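Side-chain contact in possible thiol-disulfide isomerase (Cytophaga hutchinsonii, PDB 3HCZ), which probably acts as a thiol-disulfide oxidoreductase or isomerase with a thioredoxin-like fold, although its function has not been established: residues A[77-80]-A[81-85]. Residues are numbered along the deposited sequence; the frame is centred on the assembly and turned at random.
With SO4 (sulfate ion), chain C.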
ATOM      1  N   GLU A  77       1.973  18.732  -3.921  1.00 15.86           N
ATOM      2  CA  GLU A  77       2.949  19.068  -4.933  1.00 16.76           C
ATOM      3  C   GLU A  77       4.057  18.045  -5.155  1.00 16.00           C
ATOM      4  O   GLU A  77       4.305  17.637  -6.310  1.00 14.37           O
ATOM      5  CB  GLU A  77       3.548  20.445  -4.673  1.00 17.32           C
ATOM      6  CG  GLU A  77       4.390  20.942  -5.830  1.00 23.52           C
ATOM      7  CD  GLU A  77       4.881  22.360  -5.611  1.00 32.39           C
ATOM      8  OE1 GLU A  77       6.119  22.594  -5.683  1.00 35.38           O
ATOM      9  OE2 GLU A  77       4.023  23.249  -5.355  1.00 36.09           O
ATOM     10  N   GLU A  78       4.747  17.684  -4.065  1.00 14.48           N
ATOM     11  CA  GLU A  78       5.900  16.784  -4.148  1.00 15.51           C
ATOM     12  C   GLU A  78       5.482  15.342  -4.465  1.00 15.02           C
ATOM     13  O   GLU A  78       6.195  14.610  -5.175  1.00 14.98           O
ATOM     14  CB  GLU A  78       6.714  16.805  -2.853  1.00 15.74           C
ATOM     15  CG  GLU A  78       7.409  18.171  -2.634  1.00 18.66           C
ATOM     16  CD  GLU A  78       8.221  18.611  -3.868  1.00 27.21           C
ATOM     17  OE1 GLU A  78       9.130  17.854  -4.320  1.00 30.80           O
ATOM     18  OE2 GLU A  78       7.958  19.727  -4.384  1.00 30.80           O
ATOM     19  N   TRP A  79       4.332  14.951  -3.919  1.00 14.39           N
ATOM     20  CA  TRP A  79       3.745  13.658  -4.212  1.00 14.45           C
ATOM     21  C   TRP A  79       3.528  13.500  -5.731  1.00 14.85           C
ATOM     22  O   TRP A  79       3.956  12.505  -6.338  1.00 14.79           O
ATOM     23  CB  TRP A  79       2.427  13.581  -3.448  1.00 15.45           C
ATOM     24  CG  TRP A  79       1.547  12.419  -3.733  1.00 13.48           C
ATOM     25  CD1 TRP A  79       1.905  11.077  -3.707  1.00 15.18           C
ATOM     26  CD2 TRP A  79       0.141  12.457  -4.024  1.00 15.01           C
ATOM     27  NE1 TRP A  79       0.786  10.292  -3.975  1.00 16.40           N
ATOM     28  CE2 TRP A  79      -0.293  11.113  -4.194  1.00 14.39           C
ATOM     29  CE3 TRP A  79      -0.795  13.487  -4.163  1.00 13.66           C
ATOM     30  CZ2 TRP A  79      -1.640  10.777  -4.478  1.00 15.28           C
ATOM     31  CZ3 TRP A  79      -2.141  13.160  -4.466  1.00 15.76           C
ATOM     32  CH2 TRP A  79      -2.547  11.811  -4.617  1.00 16.11           C
ATOM     33  N   LEU A  80       2.877  14.486  -6.342  1.00 15.78           N
ATOM     34  CA  LEU A  80       2.573  14.399  -7.773  1.00 16.07           C
ATOM     35  C   LEU A  80       3.854  14.457  -8.614  1.00 16.60           C
ATOM     36  O   LEU A  80       3.982  13.706  -9.609  1.00 16.63           O
ATOM     37  CB  LEU A  80       1.552  15.472  -8.207  1.00 15.50           C
ATOM     38  CG  LEU A  80       0.182  15.353  -7.506  1.00 14.94           C
ATOM     39  CD1 LEU A  80      -0.799  16.473  -7.829  1.00 16.88           C
ATOM     40  CD2 LEU A  80      -0.432  13.991  -7.861  1.00 15.31           C
ATOM     41  N   LYS A  81       4.788  15.327  -8.215  1.00 15.65           N
ATOM     42  CA  LYS A  81       6.084  15.416  -8.888  1.00 17.15           C
ATOM     43  C   LYS A  81       6.828  14.076  -8.875  1.00 16.55           C
ATOM     44  O   LYS A  81       7.425  13.654  -9.873  1.00 16.37           O
ATOM     45  CB  LYS A  81       6.958  16.505  -8.245  1.00 16.65           C
ATOM     46  CG  LYS A  81       8.322  16.645  -8.926  1.00 20.89           C
ATOM     47  CD  LYS A  81       9.238  17.729  -8.295  1.00 26.28           C
ATOM     48  CE  LYS A  81       8.483  19.017  -7.906  1.00 28.34           C
ATOM     49  NZ  LYS A  81       9.351  19.912  -7.045  1.00 27.54           N
ATOM     50  N   PHE A  82       6.802  13.409  -7.739  1.00 16.18           N
ATOM     51  CA  PHE A  82       7.427  12.102  -7.657  1.00 15.94           C
ATOM     52  C   PHE A  82       6.715  11.108  -8.586  1.00 15.32           C
ATOM     53  O   PHE A  82       7.382  10.377  -9.325  1.00 15.09           O
ATOM     54  CB  PHE A  82       7.370  11.596  -6.225  1.00 15.39           C
ATOM     55  CG  PHE A  82       8.169  10.360  -5.985  1.00 15.40           C
ATOM     56  CD1 PHE A  82       9.426  10.435  -5.380  1.00 17.15           C
ATOM     57  CD2 PHE A  82       7.642   9.117  -6.307  1.00 17.31           C
ATOM     58  CE1 PHE A  82      10.174   9.290  -5.134  1.00 17.40           C
ATOM     59  CE2 PHE A  82       8.368   7.955  -6.059  1.00 17.19           C
ATOM     60  CZ  PHE A  82       9.635   8.028  -5.460  1.00 15.93           C
ATOM     61  N   ILE A  83       5.381  11.060  -8.524  1.00 13.94           N
ATOM     62  CA  ILE A  83       4.632  10.105  -9.384  1.00 15.01           C
ATOM     63  C   ILE A  83       4.997  10.267 -10.860  1.00 15.64           C
ATOM     64  O   ILE A  83       5.320   9.275 -11.536  1.00 15.93           O
ATOM     65  CB  ILE A  83       3.117  10.182  -9.165  1.00 14.04           C
ATOM     66  CG1 ILE A  83       2.816   9.690  -7.755  1.00 13.86           C
ATOM     67  CG2 ILE A  83       2.341   9.403 -10.301  1.00 14.81           C
ATOM     68  CD1 ILE A  83       1.425  10.055  -7.250  1.00 15.35           C
ATOM     69  N   ARG A  84       4.996  11.511 -11.329  1.00 16.73           N
ATOM     70  CA  ARG A  84       5.333  11.839 -12.705  1.00 18.55           C
ATOM     71  C   ARG A  84       6.781  11.479 -13.106  1.00 19.25           C
ATOM     72  O   ARG A  84       7.022  10.837 -14.163  1.00 19.62           O
ATOM     73  CB  ARG A  84       5.064  13.332 -12.960  1.00 19.31           C
ATOM     74  CG  ARG A  84       5.359  13.824 -14.388  1.00 23.81           C
ATOM     75  CD  ARG A  84       4.978  15.320 -14.514  1.00 31.18           C
ATOM     76  NE  ARG A  84       4.950  15.789 -15.905  1.00 39.42           N
ATOM     77  CZ  ARG A  84       5.769  16.713 -16.421  1.00 42.84           C
ATOM     78  NH1 ARG A  84       6.699  17.300 -15.666  1.00 44.54           N
ATOM     79  NH2 ARG A  84       5.656  17.064 -17.706  1.00 45.50           N
ATOM     80  N   SER A  85       7.738  11.887 -12.281  1.00 18.98           N
ATOM     81  CA  SER A  85       9.130  11.735 -12.652  1.00 18.23           C
ATOM     82  C   SER A  85       9.613  10.296 -12.523  1.00 17.69           C
ATOM     83  O   SER A  85      10.375   9.820 -13.357  1.00 16.11           O
ATOM     84  CB  SER A  85      10.017  12.710 -11.889  1.00 19.30           C
ATOM     85  OG  SER A  85      10.147  12.315 -10.546  1.00 23.00           O
TER
HETATM   86  S   SO4 C   2      -0.032  21.711  -2.486  1.00 78.93           S
HETATM   87  O1  SO4 C   2       1.282  21.157  -2.798  1.00 76.86           O
HETATM   88  O2  SO4 C   2      -0.682  22.109  -3.729  1.00 79.86           O
HETATM   89  O3  SO4 C   2      -0.915  20.770  -1.778  1.00 78.18           O
HETATM   90  O4  SO4 C   2       0.153  22.893  -1.647  1.00 80.47           O
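Glu78 and Lys81, three residues apart on helix 77-86, form a salt bridge, their side chains running alongside each other in the same direction. Lys81 NZ sits 3.0 Å from Glu78 OE2, meeting its syn lone pair, and makes a weak second bond to Glu78 OE1 at 3.4 Å. Both chains bend on the way: Glu78, whose side chain also touches Ser41 and Gln42, at its second torsion (chi2 -52°), and Lys81, extended as far as CD, at CE (chi3 -41°). The Glu77 carboxylate is a more distant opposite charge, its OE1 4.4 Å from Lys81 NZ, and may add to the field around the ammonium.

On the buried side the contact is apolar. Ile83 CD1 lies over one face of the Trp79 indole in a CH-pi contact, 3.7 Å from the centroid of the five-membered ring and 25° off its normal. Leu80 CD2 covers the same face over the six-membered ring, near CE3, 4.4 Å from Ile83 CD1. The helix links strands 65-71 and 92-95 in a beta-alpha-beta unit of the thioredoxin-like fold; Trp79 and Ile83 both pack on Asn93 of the latter strand, while the Phe82 ring meets that of Trp39.

Backbone bonds of the i to i+4 kind run through these two turns of the helix, from Lys81 N to Glu77 O, Phe82 N to Glu78 O, Ile83 N to Trp79 O and Arg84 N to Leu80 O. Lys81 O is gripped twice, by Ser85 N and, 3.1 Å away, by Ser85 OG, which approach from opposite faces of the carbonyl plane. At the N-terminal end, Glu77 N donates to O1 of a sulfate, probably from the crystallisation liquor, at 2.8 Å; Asp76 N binds the same ion.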